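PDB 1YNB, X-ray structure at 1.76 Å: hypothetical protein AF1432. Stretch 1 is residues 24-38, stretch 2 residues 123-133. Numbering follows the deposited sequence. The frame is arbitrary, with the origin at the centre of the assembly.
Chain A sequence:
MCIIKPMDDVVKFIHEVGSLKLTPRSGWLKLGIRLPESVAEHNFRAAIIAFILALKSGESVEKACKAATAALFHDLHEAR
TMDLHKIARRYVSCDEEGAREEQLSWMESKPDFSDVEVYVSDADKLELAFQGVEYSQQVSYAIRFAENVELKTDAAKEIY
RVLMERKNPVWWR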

# COMPACT_ATOMS: atom_id res chain seq x y z
N PRO A 24 10.75 1.63 11.97
CA PRO A 24 9.60 2.52 12.15
C PRO A 24 9.97 3.99 12.26
O PRO A 24 11.08 4.33 12.70
CB PRO A 24 8.95 2.02 13.46
CG PRO A 24 10.08 1.49 14.21
CD PRO A 24 10.98 0.78 13.16
N ARG A 25 9.04 4.86 11.85
CA ARG A 25 9.17 6.30 12.05
C ARG A 25 8.79 6.34 13.56
O ARG A 25 7.63 6.25 13.92
CB ARG A 25 8.18 7.02 11.16
CG ARG A 25 8.79 7.08 9.69
CD ARG A 25 9.68 8.37 9.60
NE ARG A 25 8.82 9.54 9.52
CZ ARG A 25 9.30 10.79 9.51
NH1 ARG A 25 10.62 10.97 9.59
NH2 ARG A 25 8.50 11.84 9.43
N SER A 26 9.82 6.48 14.40
CA SER A 26 9.68 6.35 15.86
C SER A 26 8.85 7.30 16.67
O SER A 26 8.37 6.89 17.75
CB SER A 26 11.07 6.27 16.50
OG SER A 26 11.76 7.51 16.29
N GLY A 27 8.73 8.54 16.21
CA GLY A 27 7.98 9.57 16.91
C GLY A 27 6.54 9.18 17.14
O GLY A 27 5.91 9.60 18.13
N TRP A 28 5.99 8.38 16.23
CA TRP A 28 4.61 7.94 16.38
C TRP A 28 4.33 6.89 17.45
O TRP A 28 3.20 6.80 17.92
CB TRP A 28 4.08 7.34 15.10
CG TRP A 28 4.28 8.21 13.87
CD1 TRP A 28 5.05 7.90 12.79
CD2 TRP A 28 3.71 9.50 13.62
NE1 TRP A 28 5.00 8.94 11.86
CE2 TRP A 28 4.17 9.93 12.35
CE3 TRP A 28 2.85 10.35 14.34
CZ2 TRP A 28 3.81 11.15 11.80
CZ3 TRP A 28 2.49 11.58 13.80
CH2 TRP A 28 2.97 11.97 12.53
N LEU A 29 5.32 6.08 17.77
CA LEU A 29 5.14 5.00 18.72
C LEU A 29 4.65 5.46 20.09
O LEU A 29 3.83 4.78 20.68
CB LEU A 29 6.44 4.23 18.90
CG LEU A 29 6.97 3.59 17.60
CD1 LEU A 29 8.41 3.17 17.82
CD2 LEU A 29 6.08 2.43 17.20
N LYS A 30 5.17 6.59 20.58
CA LYS A 30 4.74 7.06 21.89
C LYS A 30 3.30 7.54 21.90
O LYS A 30 2.68 7.66 22.98
CB LYS A 30 5.68 8.14 22.43
CG LYS A 30 5.67 9.41 21.66
CD LYS A 30 6.77 10.33 22.21
CE LYS A 30 6.86 11.63 21.43
NZ LYS A 30 7.11 11.41 19.94
N LEU A 31 2.73 7.80 20.72
CA LEU A 31 1.34 8.20 20.64
C LEU A 31 0.43 6.99 20.65
O LEU A 31 -0.79 7.13 20.57
CB LEU A 31 1.05 8.99 19.36
CG LEU A 31 1.32 10.48 19.37
CD1 LEU A 31 2.76 10.71 19.71
CD2 LEU A 31 0.97 11.09 18.00
N GLY A 32 1.03 5.81 20.69
CA GLY A 32 0.27 4.55 20.73
C GLY A 32 -0.11 3.97 19.39
O GLY A 32 -0.84 2.99 19.32
N ILE A 33 0.39 4.57 18.31
CA ILE A 33 0.13 4.07 16.96
C ILE A 33 0.97 2.82 16.80
O ILE A 33 2.19 2.87 16.79
CB ILE A 33 0.51 5.13 15.89
CG1 ILE A 33 -0.42 6.33 16.05
CG2 ILE A 33 0.37 4.53 14.49
CD1 ILE A 33 0.12 7.63 15.47
N ARG A 34 0.32 1.67 16.71
CA ARG A 34 1.04 0.41 16.69
C ARG A 34 1.86 -0.04 15.51
O ARG A 34 2.89 -0.70 15.68
CB ARG A 34 0.07 -0.73 17.05
CG ARG A 34 -0.32 -0.66 18.50
CD ARG A 34 0.89 -1.04 19.37
NE ARG A 34 0.79 -2.43 19.85
CZ ARG A 34 1.80 -3.13 20.36
NH1 ARG A 34 3.02 -2.61 20.44
NH2 ARG A 34 1.57 -4.34 20.87
N LEU A 35 1.40 0.23 14.32
CA LEU A 35 2.19 -0.19 13.15
C LEU A 35 2.28 1.09 12.39
O LEU A 35 1.50 1.31 11.45
CB LEU A 35 1.41 -1.20 12.32
CG LEU A 35 1.25 -2.52 13.05
CD1 LEU A 35 0.20 -3.40 12.34
CD2 LEU A 35 2.58 -3.22 13.09
N PRO A 36 3.18 1.97 12.80
CA PRO A 36 3.27 3.24 12.10
C PRO A 36 4.01 3.10 10.76
O PRO A 36 4.61 2.09 10.48
CB PRO A 36 4.07 4.09 13.06
CG PRO A 36 5.02 3.12 13.61
CD PRO A 36 4.17 1.89 13.89
N GLU A 37 3.98 4.17 9.97
CA GLU A 37 4.72 4.18 8.69
C GLU A 37 6.20 3.84 8.97
O GLU A 37 6.73 4.07 10.08
CB GLU A 37 4.63 5.58 8.08
CG GLU A 37 4.85 6.72 9.09
CD GLU A 37 5.64 7.90 8.52
OE1 GLU A 37 6.03 8.78 9.32
OE2 GLU A 37 5.84 7.94 7.27
N SER A 38 6.89 3.31 7.97
CA SER A 38 8.31 2.96 8.08
C SER A 38 9.09 4.18 7.53
O SER A 38 8.51 5.07 6.87
CB SER A 38 8.65 1.70 7.25
OG SER A 38 8.43 1.95 5.87
N ALA A 123 10.14 19.15 1.95
CA ALA A 123 9.35 17.93 1.66
C ALA A 123 9.28 16.99 2.87
O ALA A 123 8.23 16.37 3.10
CB ALA A 123 9.94 17.18 0.42
N ASP A 124 10.38 16.88 3.60
CA ASP A 124 10.52 16.05 4.81
C ASP A 124 9.47 16.55 5.80
O ASP A 124 8.66 15.78 6.33
CB ASP A 124 11.93 16.23 5.38
CG ASP A 124 12.14 15.54 6.72
OD1 ASP A 124 12.97 16.01 7.51
OD2 ASP A 124 11.48 14.50 7.00
N LYS A 125 9.48 17.85 6.06
CA LYS A 125 8.51 18.45 7.01
C LYS A 125 7.06 18.42 6.51
O LYS A 125 6.12 18.23 7.29
CB LYS A 125 8.91 19.90 7.29
CG LYS A 125 10.26 20.03 7.94
CD LYS A 125 10.51 21.52 8.20
CE LYS A 125 11.98 21.88 8.21
NZ LYS A 125 12.06 23.36 7.94
N LEU A 126 6.84 18.65 5.23
CA LEU A 126 5.48 18.61 4.72
C LEU A 126 4.95 17.17 4.79
O LEU A 126 3.75 16.99 5.04
CB LEU A 126 5.39 19.04 3.24
CG LEU A 126 4.87 20.42 2.88
CD1 LEU A 126 4.61 20.44 1.36
CD2 LEU A 126 3.54 20.76 3.63
N GLU A 127 5.79 16.19 4.48
CA GLU A 127 5.36 14.79 4.52
C GLU A 127 4.85 14.48 5.96
O GLU A 127 3.78 13.83 6.18
CB GLU A 127 6.50 13.85 4.14
CG GLU A 127 6.03 12.45 3.65
CD GLU A 127 5.45 11.55 4.77
OE1 GLU A 127 6.04 11.50 5.89
OE2 GLU A 127 4.42 10.88 4.50
N LEU A 128 5.65 14.91 6.93
CA LEU A 128 5.30 14.72 8.35
C LEU A 128 3.98 15.40 8.67
O LEU A 128 3.12 14.80 9.34
CB LEU A 128 6.41 15.30 9.25
CG LEU A 128 6.12 15.36 10.76
CD1 LEU A 128 6.02 13.94 11.36
CD2 LEU A 128 7.27 16.06 11.39
N ALA A 129 3.77 16.63 8.20
CA ALA A 129 2.50 17.32 8.45
C ALA A 129 1.33 16.55 7.82
O ALA A 129 0.27 16.40 8.44
CB ALA A 129 2.54 18.79 7.90
N PHE A 130 1.48 16.06 6.59
CA PHE A 130 0.39 15.29 5.98
C PHE A 130 0.10 14.01 6.82
O PHE A 130 -1.07 13.67 7.03
CB PHE A 130 0.76 14.82 4.55
CG PHE A 130 0.30 15.77 3.49
CD1 PHE A 130 1.05 16.92 3.20
CD2 PHE A 130 -0.86 15.53 2.78
CE1 PHE A 130 0.61 17.82 2.19
CE2 PHE A 130 -1.31 16.38 1.80
CZ PHE A 130 -0.56 17.55 1.49
N GLN A 131 1.16 13.35 7.27
CA GLN A 131 1.01 12.10 8.03
C GLN A 131 0.40 12.42 9.41
O GLN A 131 -0.36 11.61 9.98
CB GLN A 131 2.34 11.38 8.18
CG GLN A 131 2.20 9.97 8.83
CD GLN A 131 1.26 9.02 8.07
OE1 GLN A 131 1.64 8.47 7.02
NE2 GLN A 131 0.04 8.81 8.60
N GLY A 132 0.70 13.61 9.91
CA GLY A 132 0.13 14.06 11.19
C GLY A 132 -1.39 14.26 11.06
O GLY A 132 -2.17 13.85 11.95
N VAL A 133 -1.82 14.90 9.98
CA VAL A 133 -3.23 15.12 9.71
C VAL A 133 -3.91 13.77 9.51
O VAL A 133 -5.03 13.58 10.02
CB VAL A 133 -3.45 16.00 8.46
CG1 VAL A 133 -4.90 15.98 7.99
CG2 VAL A 133 -3.08 17.45 8.81
O HOH W 1 5.80 11.29 8.52
O HOH W 2 10.06 14.14 9.28

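Residues 123-133 are a segment of a longer helix, packed against a loop that folds back on itself: Arg 25 N donates to Glu 37 O (3.0 Å), and side chains reinforce the same closure. Glu 37 OE1 accepts from Trp 28 NE1 at 2.7 Å and from Arg 25 NE at 2.9 Å, the latter a salt bridge, so one carboxylate oxygen ties together the two large side chains that face the helix. The CA atoms of Arg 25 and Leu 128 are 10.0 Å apart and those of Trp 28 and Gly 132 9.2 Å, a spacing filled by side chains.

Along the helix, Asp 124 comes first. Its OD2 lies 4.5 Å from Arg 25 NH1, too far for a salt bridge, and water 2 links the pair instead, accepting from Arg 25 NH2 (2.8 Å) and donating to Asp 124 OD2 (2.7 Å). One turn on, water 1 accepts from Arg 25 NH2 (2.9 Å) and donates to both Glu 37 OE1 and Glu 127 OE1 (2.6 Å each), joining two acids whose OE2 (Glu 37) and OE1 (Glu 127) sit 3.8 Å apart. Leu 128 CD1 and the Gln 131 CG methylene give the indole apolar contact, each 3.6 Å from Trp 28 CZ2. With no side chain at Gly 132, the ring comes close to the backbone, Trp 28 CH2 lying 3.8 Å from Gly 132 CA.

No direct hydrogen bond crosses; the contact rests on apolar packing round Trp 28 and on water-bridged charges round Arg 25.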